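Local coordinates for variant surface glycoprotein MITat 1.13 (Trypanosoma brucei, PDB 6Z8H), which probably forms the dense coat on the parasite surface, whose serial replacement by antigenically distinct variants lets the trypanosome evade the host immune response, at residues N28-C37 with N184-I192; A112-Y123 with L257-L268. All coordinates share one frame; numbering follows the deposited sequence.

Contact 1: residues N28-C37 with N184-I192. With MAN (alpha-D-mannopyranose), chain C.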
loop_
_atom_site.group_PDB
_atom_site.type_symbol
_atom_site.label_atom_id
_atom_site.label_comp_id
_atom_site.label_asym_id
_atom_site.label_seq_id
_atom_site.Cartn_x
_atom_site.Cartn_y
_atom_site.Cartn_z
ATOM N N ASN A 28 1.140 -18.627 19.261
ATOM C CA ASN A 28 2.514 -18.441 19.714
ATOM C C ASN A 28 3.442 -19.328 18.892
ATOM O O ASN A 28 4.602 -18.983 18.675
ATOM C CB ASN A 28 2.651 -18.775 21.205
ATOM C CG ASN A 28 3.545 -17.781 21.947
ATOM O OD1 ASN A 28 4.296 -17.015 21.327
ATOM N ND2 ASN A 28 3.462 -17.788 23.280
ATOM N N ALA A 29 2.919 -20.493 18.435
ATOM C CA ALA A 29 3.714 -21.439 17.657
ATOM C C ALA A 29 3.859 -20.962 16.213
ATOM O O ALA A 29 2.916 -20.407 15.643
ATOM C CB ALA A 29 3.048 -22.814 17.653
ATOM N N PRO A 30 5.014 -21.197 15.588
ATOM C CA PRO A 30 5.211 -20.718 14.219
ATOM C C PRO A 30 4.259 -21.401 13.247
ATOM O O PRO A 30 3.756 -22.506 13.487
ATOM C CB PRO A 30 6.671 -21.082 13.911
ATOM C CG PRO A 30 7.328 -21.274 15.244
ATOM C CD PRO A 30 6.256 -21.734 16.175
ATOM N N CYS A 31 4.043 -20.732 12.117
ATOM C CA CYS A 31 3.256 -21.312 11.044
ATOM C C CYS A 31 4.029 -22.458 10.393
ATOM O O CYS A 31 5.265 -22.530 10.455
ATOM C CB CYS A 31 2.901 -20.253 9.999
ATOM S SG CYS A 31 4.317 -19.406 9.167
ATOM N N THR A 32 3.288 -23.353 9.744
ATOM C CA THR A 32 3.855 -24.630 9.295
ATOM C C THR A 32 3.532 -25.013 7.857
ATOM O O THR A 32 4.115 -25.983 7.358
ATOM C CB THR A 32 3.426 -25.795 10.216
ATOM O OG1 THR A 32 1.988 -25.894 10.261
ATOM C CG2 THR A 32 3.963 -25.587 11.628
ATOM N N THR A 33 2.671 -24.273 7.159
ATOM C CA THR A 33 2.356 -24.545 5.769
ATOM C C THR A 33 2.422 -23.209 5.038
ATOM O O THR A 33 2.323 -22.135 5.649
ATOM C CB THR A 33 0.946 -25.103 5.608
ATOM O OG1 THR A 33 -0.013 -24.122 6.014
ATOM C CG2 THR A 33 0.775 -26.336 6.484
ATOM N N ALA A 34 2.526 -23.261 3.721
ATOM C CA ALA A 34 2.555 -22.023 2.968
ATOM C C ALA A 34 1.235 -21.287 3.093
ATOM O O ALA A 34 1.215 -20.058 3.240
ATOM C CB ALA A 34 2.837 -22.330 1.504
ATOM N N CYS A 35 0.116 -21.991 2.969
ATOM C CA CYS A 35 -1.187 -21.351 3.136
ATOM C C CYS A 35 -1.344 -20.711 4.515
ATOM O O CYS A 35 -1.836 -19.581 4.624
ATOM C CB CYS A 35 -2.313 -22.354 2.908
ATOM S SG CYS A 35 -2.432 -22.972 1.180
ATOM N N GLY A 36 -0.889 -21.391 5.570
ATOM C CA GLY A 36 -0.999 -20.849 6.911
ATOM C C GLY A 36 -0.061 -19.682 7.142
ATOM O O GLY A 36 -0.441 -18.685 7.763
ATOM N N CYS A 37 1.174 -19.779 6.663
ATOM C CA CYS A 37 2.113 -18.681 6.833
ATOM C C CYS A 37 1.617 -17.432 6.114
ATOM O O CYS A 37 1.657 -16.324 6.668
ATOM C CB CYS A 37 3.499 -19.032 6.312
ATOM S SG CYS A 37 4.381 -20.261 7.288
ATOM N N ASN A 184 5.639 -10.812 20.922
ATOM C CA ASN A 184 6.191 -12.157 21.056
ATOM C C ASN A 184 5.837 -13.076 19.890
ATOM O O ASN A 184 6.086 -14.286 19.966
ATOM C CB ASN A 184 5.767 -12.785 22.385
ATOM C CG ASN A 184 6.676 -12.378 23.528
ATOM O OD1 ASN A 184 7.854 -12.079 23.317
ATOM N ND2 ASN A 184 6.140 -12.366 24.737
ATOM N N GLU A 185 5.305 -12.536 18.812
ATOM C CA GLU A 185 4.976 -13.356 17.661
ATOM C C GLU A 185 6.264 -13.808 16.975
ATOM O O GLU A 185 7.181 -13.004 16.777
ATOM C CB GLU A 185 4.106 -12.534 16.702
ATOM C CG GLU A 185 3.618 -13.323 15.487
ATOM C CD GLU A 185 2.665 -14.453 15.859
ATOM O OE1 GLU A 185 1.974 -14.325 16.888
ATOM O OE2 GLU A 185 2.602 -15.449 15.107
ATOM N N PRO A 186 6.398 -15.086 16.648
ATOM C CA PRO A 186 7.616 -15.549 15.981
ATOM C C PRO A 186 7.645 -15.135 14.518
ATOM O O PRO A 186 6.622 -14.832 13.899
ATOM C CB PRO A 186 7.544 -17.075 16.115
ATOM C CG PRO A 186 6.054 -17.354 16.238
ATOM C CD PRO A 186 5.486 -16.188 16.997
ATOM N N GLU A 187 8.853 -15.190 13.959
ATOM C CA GLU A 187 9.038 -14.915 12.549
ATOM C C GLU A 187 8.239 -15.910 11.708
ATOM O O GLU A 187 8.087 -17.084 12.083
ATOM C CB GLU A 187 10.513 -15.061 12.171
ATOM C CG GLU A 187 11.311 -13.786 12.304
ATOM C CD GLU A 187 12.760 -14.032 12.657
ATOM O OE1 GLU A 187 13.141 -13.758 13.815
ATOM O OE2 GLU A 187 13.511 -14.502 11.776
ATOM N N PRO A 188 7.742 -15.477 10.549
ATOM C CA PRO A 188 7.130 -16.423 9.608
ATOM C C PRO A 188 8.149 -17.470 9.177
ATOM O O PRO A 188 9.339 -17.173 9.026
ATOM C CB PRO A 188 6.709 -15.534 8.428
ATOM C CG PRO A 188 6.627 -14.145 9.006
ATOM C CD PRO A 188 7.738 -14.105 10.020
ATOM N N ALA A 189 7.671 -18.706 9.007
ATOM C CA ALA A 189 8.536 -19.847 8.728
ATOM C C ALA A 189 9.013 -19.833 7.281
ATOM O O ALA A 189 8.297 -19.415 6.371
ATOM C CB ALA A 189 7.814 -21.167 9.027
ATOM N N LYS A 190 10.224 -20.356 7.070
ATOM C CA LYS A 190 10.795 -20.411 5.732
ATOM C C LYS A 190 10.261 -21.601 4.945
ATOM O O LYS A 190 10.144 -21.523 3.720
ATOM C CB LYS A 190 12.316 -20.508 5.840
ATOM C CG LYS A 190 13.074 -19.220 5.578
ATOM C CD LYS A 190 14.574 -19.466 5.708
ATOM C CE LYS A 190 15.368 -18.525 4.833
ATOM N NZ LYS A 190 16.792 -18.403 5.268
ATOM N N LEU A 191 9.889 -22.664 5.649
ATOM C CA LEU A 191 9.288 -23.876 5.083
ATOM C C LEU A 191 10.194 -24.764 4.215
ATOM O O LEU A 191 10.340 -25.954 4.500
ATOM C CB LEU A 191 7.994 -23.574 4.318
ATOM C CG LEU A 191 6.977 -22.734 5.113
ATOM C CD1 LEU A 191 5.823 -22.396 4.198
ATOM C CD2 LEU A 191 6.473 -23.468 6.341
ATOM N N ILE A 192 10.776 -24.237 3.145
ATOM C CA ILE A 192 11.614 -25.014 2.231
ATOM C C ILE A 192 13.006 -24.401 2.233
ATOM O O ILE A 192 13.166 -23.197 1.947
ATOM C CB ILE A 192 11.021 -25.065 0.811
ATOM C CG1 ILE A 192 9.673 -25.795 0.821
ATOM C CG2 ILE A 192 12.014 -25.699 -0.137
ATOM C CD1 ILE A 192 8.947 -25.794 -0.526
HETATM C C1 MAN C . -7.844 -19.199 2.521
HETATM C C2 MAN C . -6.446 -18.558 2.447
HETATM C C3 MAN C . -5.411 -19.372 3.141
HETATM C C4 MAN C . -5.851 -19.799 4.556
HETATM C C5 MAN C . -7.232 -20.478 4.492
HETATM C C6 MAN C . -7.756 -20.772 5.890
HETATM O O2 MAN C . -6.425 -17.329 3.167
HETATM O O3 MAN C . -4.170 -18.710 3.208
HETATM O O4 MAN C . -4.912 -20.749 5.096
HETATM O O5 MAN C . -8.164 -19.600 3.845
HETATM O O6 MAN C . -6.604 -20.975 6.747
HETATM O O HOH W 1 5.801 -17.993 12.121
#
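Leu191 and Ala189 pack against the Cys31–Cys37 disulfide and the start of helix 34-75, while Pro186 lies against the start of the modelled chain, Asn28 to Pro30. The apolar contacts are made branch by branch. Leu191 forks: CD1 sits 3.4 Å from Ala34 N, over the first turn of the helix, and CD2 touches both Thr32 O and Cys37 SG, 3.9 Å from the sulfur. Ala189 CB reaches both sulfurs and comes within 3.2 Å of Cys31 O. Cys31 SG stands between its own backbone N and carbonyl carbon (chi1 60°), which turns it toward Cys37 SG and the backbone of Ala189. Farther out, the Pro186 ring sets CG 3.3 Å from Asn28 O and also touches the Pro30 ring.

A water links the segments, accepting from Cys31 N over a long 3.3 Å and donating to Glu187 O. Within 28-37, Thr33 caps the helix, its OG1 accepting from Gly36 N at 2.9 Å. Cys35 faces away from the loop: its sulfur is bonded to Cys165, and its carbonyl oxygen accepts from mannose O3 at 2.9 Å. With no direct hydrogen bond or salt bridge between the segments, the loop before strand 194-202 is held to the disulfide-braced helix start mainly by the fit of methyl, ring and sulfur surfaces.

Contact 2: residues A112-Y123 with L257-L268. With NAG (2-acetamido-2-deoxy-beta-D-glucopyranose), chain E.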
loop_
_atom_site.group_PDB
_atom_site.type_symbol
_atom_site.label_atom_id
_atom_site.label_comp_id
_atom_site.label_asym_id
_atom_site.label_seq_id
_atom_site.Cartn_x
_atom_site.Cartn_y
_atom_site.Cartn_z
ATOM N N ALA A 112 5.730 -1.799 5.242
ATOM C CA ALA A 112 5.269 -3.111 5.691
ATOM C C ALA A 112 4.364 -3.762 4.650
ATOM O O ALA A 112 4.479 -4.967 4.382
ATOM C CB ALA A 112 4.551 -2.970 7.026
ATOM N N ILE A 113 3.472 -2.996 4.036
ATOM C CA ILE A 113 2.617 -3.546 2.990
ATOM C C ILE A 113 3.466 -4.132 1.870
ATOM O O ILE A 113 3.248 -5.265 1.407
ATOM C CB ILE A 113 1.670 -2.476 2.426
ATOM C CG1 ILE A 113 0.623 -2.085 3.475
ATOM C CG2 ILE A 113 1.054 -2.978 1.111
ATOM C CD1 ILE A 113 -0.137 -0.812 3.108
ATOM N N SER A 114 4.472 -3.383 1.422
ATOM C CA SER A 114 5.242 -3.863 0.280
ATOM C C SER A 114 6.042 -5.105 0.642
ATOM O O SER A 114 6.134 -6.040 -0.159
ATOM C CB SER A 114 6.163 -2.778 -0.242
ATOM O OG SER A 114 7.242 -2.542 0.621
ATOM N N LYS A 115 6.620 -5.146 1.841
ATOM C CA LYS A 115 7.459 -6.277 2.231
ATOM C C LYS A 115 6.631 -7.519 2.539
ATOM O O LYS A 115 7.008 -8.631 2.149
ATOM C CB LYS A 115 8.346 -5.833 3.394
ATOM C CG LYS A 115 9.474 -4.919 2.948
ATOM C CD LYS A 115 10.159 -4.231 4.105
ATOM C CE LYS A 115 11.375 -3.436 3.654
ATOM N NZ LYS A 115 12.278 -3.159 4.801
ATOM N N ILE A 116 5.471 -7.363 3.165
ATOM C CA ILE A 116 4.600 -8.502 3.443
ATOM C C ILE A 116 4.009 -9.061 2.159
ATOM O O ILE A 116 3.920 -10.283 2.005
ATOM C CB ILE A 116 3.506 -8.120 4.460
ATOM C CG1 ILE A 116 4.055 -8.116 5.885
ATOM C CG2 ILE A 116 2.305 -9.041 4.307
ATOM C CD1 ILE A 116 3.087 -7.645 6.914
ATOM N N GLU A 117 3.573 -8.205 1.234
ATOM C CA GLU A 117 2.984 -8.695 -0.009
ATOM C C GLU A 117 4.024 -9.401 -0.886
ATOM O O GLU A 117 3.709 -10.417 -1.515
ATOM C CB GLU A 117 2.287 -7.553 -0.763
ATOM C CG GLU A 117 1.021 -7.049 -0.059
ATOM C CD GLU A 117 -0.157 -8.036 -0.118
ATOM O OE1 GLU A 117 0.024 -9.197 -0.552
ATOM O OE2 GLU A 117 -1.267 -7.608 0.286
ATOM N N GLU A 118 5.284 -8.931 -0.890
ATOM C CA GLU A 118 6.337 -9.655 -1.598
ATOM C C GLU A 118 6.539 -11.038 -0.994
ATOM O O GLU A 118 6.660 -12.026 -1.726
ATOM C CB GLU A 118 7.647 -8.855 -1.590
ATOM C CG GLU A 118 8.747 -9.539 -2.395
ATOM C CD GLU A 118 10.005 -8.727 -2.550
ATOM O OE1 GLU A 118 9.973 -7.519 -2.268
ATOM O OE2 GLU A 118 11.044 -9.253 -2.975
ATOM N N ALA A 119 6.585 -11.139 0.337
ATOM C CA ALA A 119 6.741 -12.447 0.967
ATOM C C ALA A 119 5.550 -13.345 0.685
ATOM O O ALA A 119 5.723 -14.551 0.481
ATOM C CB ALA A 119 6.949 -12.268 2.468
ATOM N N ALA A 120 4.352 -12.770 0.595
ATOM C CA ALA A 120 3.142 -13.526 0.296
ATOM C C ALA A 120 3.214 -14.124 -1.095
ATOM O O ALA A 120 2.795 -15.270 -1.304
ATOM C CB ALA A 120 1.924 -12.601 0.416
ATOM N N GLY A 121 3.798 -13.397 -2.040
ATOM C CA GLY A 121 4.002 -13.962 -3.365
ATOM C C GLY A 121 4.931 -15.166 -3.331
ATOM O O GLY A 121 4.691 -16.191 -3.996
ATOM N N VAL A 122 6.021 -15.065 -2.568
ATOM C CA VAL A 122 6.870 -16.240 -2.403
ATOM C C VAL A 122 6.076 -17.392 -1.798
ATOM O O VAL A 122 6.203 -18.543 -2.251
ATOM C CB VAL A 122 8.159 -15.917 -1.625
ATOM C CG1 VAL A 122 9.052 -17.157 -1.539
ATOM C CG2 VAL A 122 8.912 -14.805 -2.295
ATOM N N TYR A 123 5.239 -17.128 -0.775
ATOM C CA TYR A 123 4.446 -18.223 -0.205
ATOM C C TYR A 123 3.525 -18.862 -1.244
ATOM O O TYR A 123 3.238 -20.060 -1.156
ATOM C CB TYR A 123 3.671 -17.774 1.041
ATOM C CG TYR A 123 4.541 -17.640 2.263
ATOM C CD1 TYR A 123 5.164 -18.751 2.817
ATOM C CD2 TYR A 123 4.686 -16.417 2.928
ATOM C CE1 TYR A 123 5.972 -18.652 3.944
ATOM C CE2 TYR A 123 5.491 -16.310 4.050
ATOM C CZ TYR A 123 6.088 -17.432 4.587
ATOM O OH TYR A 123 6.880 -17.296 5.701
ATOM N N LEU A 257 12.709 -18.315 0.130
ATOM C CA LEU A 257 12.306 -17.067 0.777
ATOM C C LEU A 257 13.494 -16.191 1.140
ATOM O O LEU A 257 13.353 -14.959 1.225
ATOM C CB LEU A 257 11.512 -17.354 2.050
ATOM C CG LEU A 257 9.982 -17.258 1.995
ATOM C CD1 LEU A 257 9.357 -17.782 3.284
ATOM C CD2 LEU A 257 9.570 -15.857 1.712
ATOM N N GLY A 258 14.647 -16.782 1.401
ATOM C CA GLY A 258 15.760 -15.989 1.888
ATOM C C GLY A 258 15.343 -15.234 3.129
ATOM O O GLY A 258 14.771 -15.797 4.061
ATOM N N SER A 259 15.620 -13.941 3.133
ATOM C CA SER A 259 15.280 -13.088 4.259
ATOM C C SER A 259 13.972 -12.332 4.050
ATOM O O SER A 259 13.692 -11.398 4.805
ATOM C CB SER A 259 16.441 -12.145 4.555
ATOM O OG SER A 259 16.666 -11.211 3.519
ATOM N N ASN A 260 13.169 -12.707 3.057
ATOM C CA ASN A 260 11.979 -11.922 2.732
ATOM C C ASN A 260 10.988 -11.920 3.887
ATOM O O ASN A 260 10.371 -10.888 4.180
ATOM C CB ASN A 260 11.260 -12.518 1.530
ATOM C CG ASN A 260 11.863 -12.144 0.177
ATOM O OD1 ASN A 260 11.356 -12.605 -0.849
ATOM N ND2 ASN A 260 12.933 -11.354 0.156
ATOM N N ALA A 261 10.805 -13.069 4.544
ATOM C CA ALA A 261 9.845 -13.116 5.639
ATOM C C ALA A 261 10.394 -12.422 6.876
ATOM O O ALA A 261 9.642 -11.782 7.614
ATOM C CB ALA A 261 9.473 -14.554 5.964
ATOM N N THR A 262 11.705 -12.510 7.103
ATOM C CA THR A 262 12.318 -11.807 8.221
ATOM C C THR A 262 12.177 -10.307 8.052
ATOM O O THR A 262 11.856 -9.609 9.010
ATOM C CB THR A 262 13.798 -12.187 8.312
ATOM O OG1 THR A 262 13.933 -13.609 8.384
ATOM C CG2 THR A 262 14.461 -11.522 9.509
ATOM N N VAL A 263 12.415 -9.791 6.843
ATOM C CA VAL A 263 12.319 -8.357 6.588
ATOM C C VAL A 263 10.883 -7.873 6.727
ATOM O O VAL A 263 10.643 -6.757 7.202
ATOM C CB VAL A 263 12.907 -8.071 5.196
ATOM C CG1 VAL A 263 12.525 -6.746 4.685
ATOM C CG2 VAL A 263 14.432 -8.221 5.222
ATOM N N ALA A 264 9.909 -8.688 6.315
ATOM C CA ALA A 264 8.504 -8.352 6.524
ATOM C C ALA A 264 8.174 -8.267 8.011
ATOM O O ALA A 264 7.550 -7.296 8.468
ATOM C CB ALA A 264 7.630 -9.382 5.810
ATOM N N HIS A 265 8.604 -9.270 8.782
ATOM C CA HIS A 265 8.430 -9.253 10.231
ATOM C C HIS A 265 9.036 -7.993 10.831
ATOM O O HIS A 265 8.434 -7.351 11.695
ATOM C CB HIS A 265 9.118 -10.488 10.805
ATOM C CG HIS A 265 8.719 -10.869 12.202
ATOM N ND1 HIS A 265 7.445 -11.267 12.533
ATOM C CD2 HIS A 265 9.464 -11.048 13.317
ATOM C CE1 HIS A 265 7.412 -11.642 13.801
ATOM N NE2 HIS A 265 8.633 -11.544 14.292
ATOM N N GLU A 266 10.243 -7.636 10.446
ATOM C CA GLU A 266 10.951 -6.454 10.973
ATOM C C GLU A 266 10.181 -5.180 10.594
ATOM O O GLU A 266 10.261 -4.229 11.380
ATOM C CB GLU A 266 12.384 -6.387 10.476
ATOM C CG GLU A 266 13.165 -5.207 11.026
ATOM C CD GLU A 266 13.033 -4.976 12.528
ATOM O OE1 GLU A 266 12.512 -3.878 12.935
ATOM O OE2 GLU A 266 13.431 -5.902 13.300
ATOM N N ALA A 267 9.476 -5.149 9.465
ATOM C CA ALA A 267 8.752 -3.943 9.069
ATOM C C ALA A 267 7.528 -3.733 9.944
ATOM O O ALA A 267 7.185 -2.587 10.274
ATOM C CB ALA A 267 8.328 -4.038 7.608
ATOM N N LEU A 268 6.888 -4.814 10.379
ATOM C CA LEU A 268 5.825 -4.686 11.369
ATOM C C LEU A 268 6.373 -4.175 12.700
ATOM O O LEU A 268 5.791 -3.268 13.311
ATOM C CB LEU A 268 5.128 -6.033 11.551
ATOM C CG LEU A 268 4.447 -6.583 10.290
ATOM C CD1 LEU A 268 3.770 -7.900 10.597
ATOM C CD2 LEU A 268 3.443 -5.549 9.740
HETATM C C1 NAG E . 13.428 -10.872 -1.230
HETATM C C2 NAG E . 14.017 -9.388 -1.129
HETATM C C3 NAG E . 14.628 -8.933 -2.395
HETATM C C4 NAG E . 15.579 -9.986 -2.910
HETATM C C5 NAG E . 14.839 -11.301 -2.924
HETATM C C6 NAG E . 15.701 -12.420 -3.456
HETATM C C7 NAG E . 13.173 -7.675 0.422
HETATM C C8 NAG E . 11.994 -6.855 0.756
HETATM N N2 NAG E . 12.967 -8.497 -0.613
HETATM O O3 NAG E . 15.345 -7.744 -2.172
HETATM O O4 NAG E . 15.751 -9.520 -4.182
HETATM O O5 NAG E . 14.486 -11.653 -1.640
HETATM O O6 NAG E . 14.873 -13.487 -3.815
HETATM O O7 NAG E . 14.180 -7.537 1.000
HETATM O O HOH W 2 9.968 -9.008 2.043
HETATM O O HOH W 3 12.434 -4.506 7.283
#
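Lys115 CG lies anti to the carbonyl carbon (chi1 -74°) and the chain runs extended from there, laying its methylenes across Val263; Glu118 CG is instead anti to the backbone N (chi1 -176°), which carries the carboxylate to the sugar on Asn260. These residues belong to an antiparallel helix pair in the elongated helical body of the A-type variant surface glycoprotein: the segments of helices 78-129 and 260-273 run at 152° with axes 8.3 Å apart.

Alanines permit this close approach. Ala112 meets Ala267, and Ala264 CB touches Lys115 O and Ile116 CG1, each at 3.8 Å. On the flank toward helix 34-75, Ile116 CD1 meets Leu268 CD2 at 3.5 Å, the two side chains crossing at about a right angle. At the other end Leu257 forks, CD2 against Val122 CG1 and CD1 3.5 Å from Tyr123 CZ; the tyrosine hydroxyl hydrogen-bonds to Ala189 O in the loop 184-192.

Lys115 CD touches Val263 CG1 at 3.5 Å, and NZ donates to a water that in turn donates to Val263 O. A second water donates to both Lys115 O and Asn260 O, joining the two backbones. The acetyl methyl of the N-acetylglucosamine, C8, rests near Lys115 CG and Val263 CG1. Glu118 OE2 accepts from Asn124 ND2 of the second subunit and also serves the glycan: Asn260 ND2 carries the sugar at C1, and the sugar's N2 donates to Glu118 OE2 over 3.1 Å.

Overall arrangement
Contacts 1 and 2 are neighbours, their centres about 12 Å apart, and along the chain their segments alternate. Tyr123 joins them: its OH probably hydrogen-bonds to Ala189 O at 2.6 Å, and Pro188, Leu191 and Cys37 pack around its side chain. Helices 34-75 and 78-129 follow each other in the chain; contact 1 sets the loop 184-192 beside the start of the first, and contact 2 pairs the second with helix 260-273, whose Ala261 and His265 also touch Pro188. Attached glycans border both: a mannose lies beside contact 1, and contact 2 includes a glycosylation site. The second subunit touches contact 2, but not the segments of contact 1.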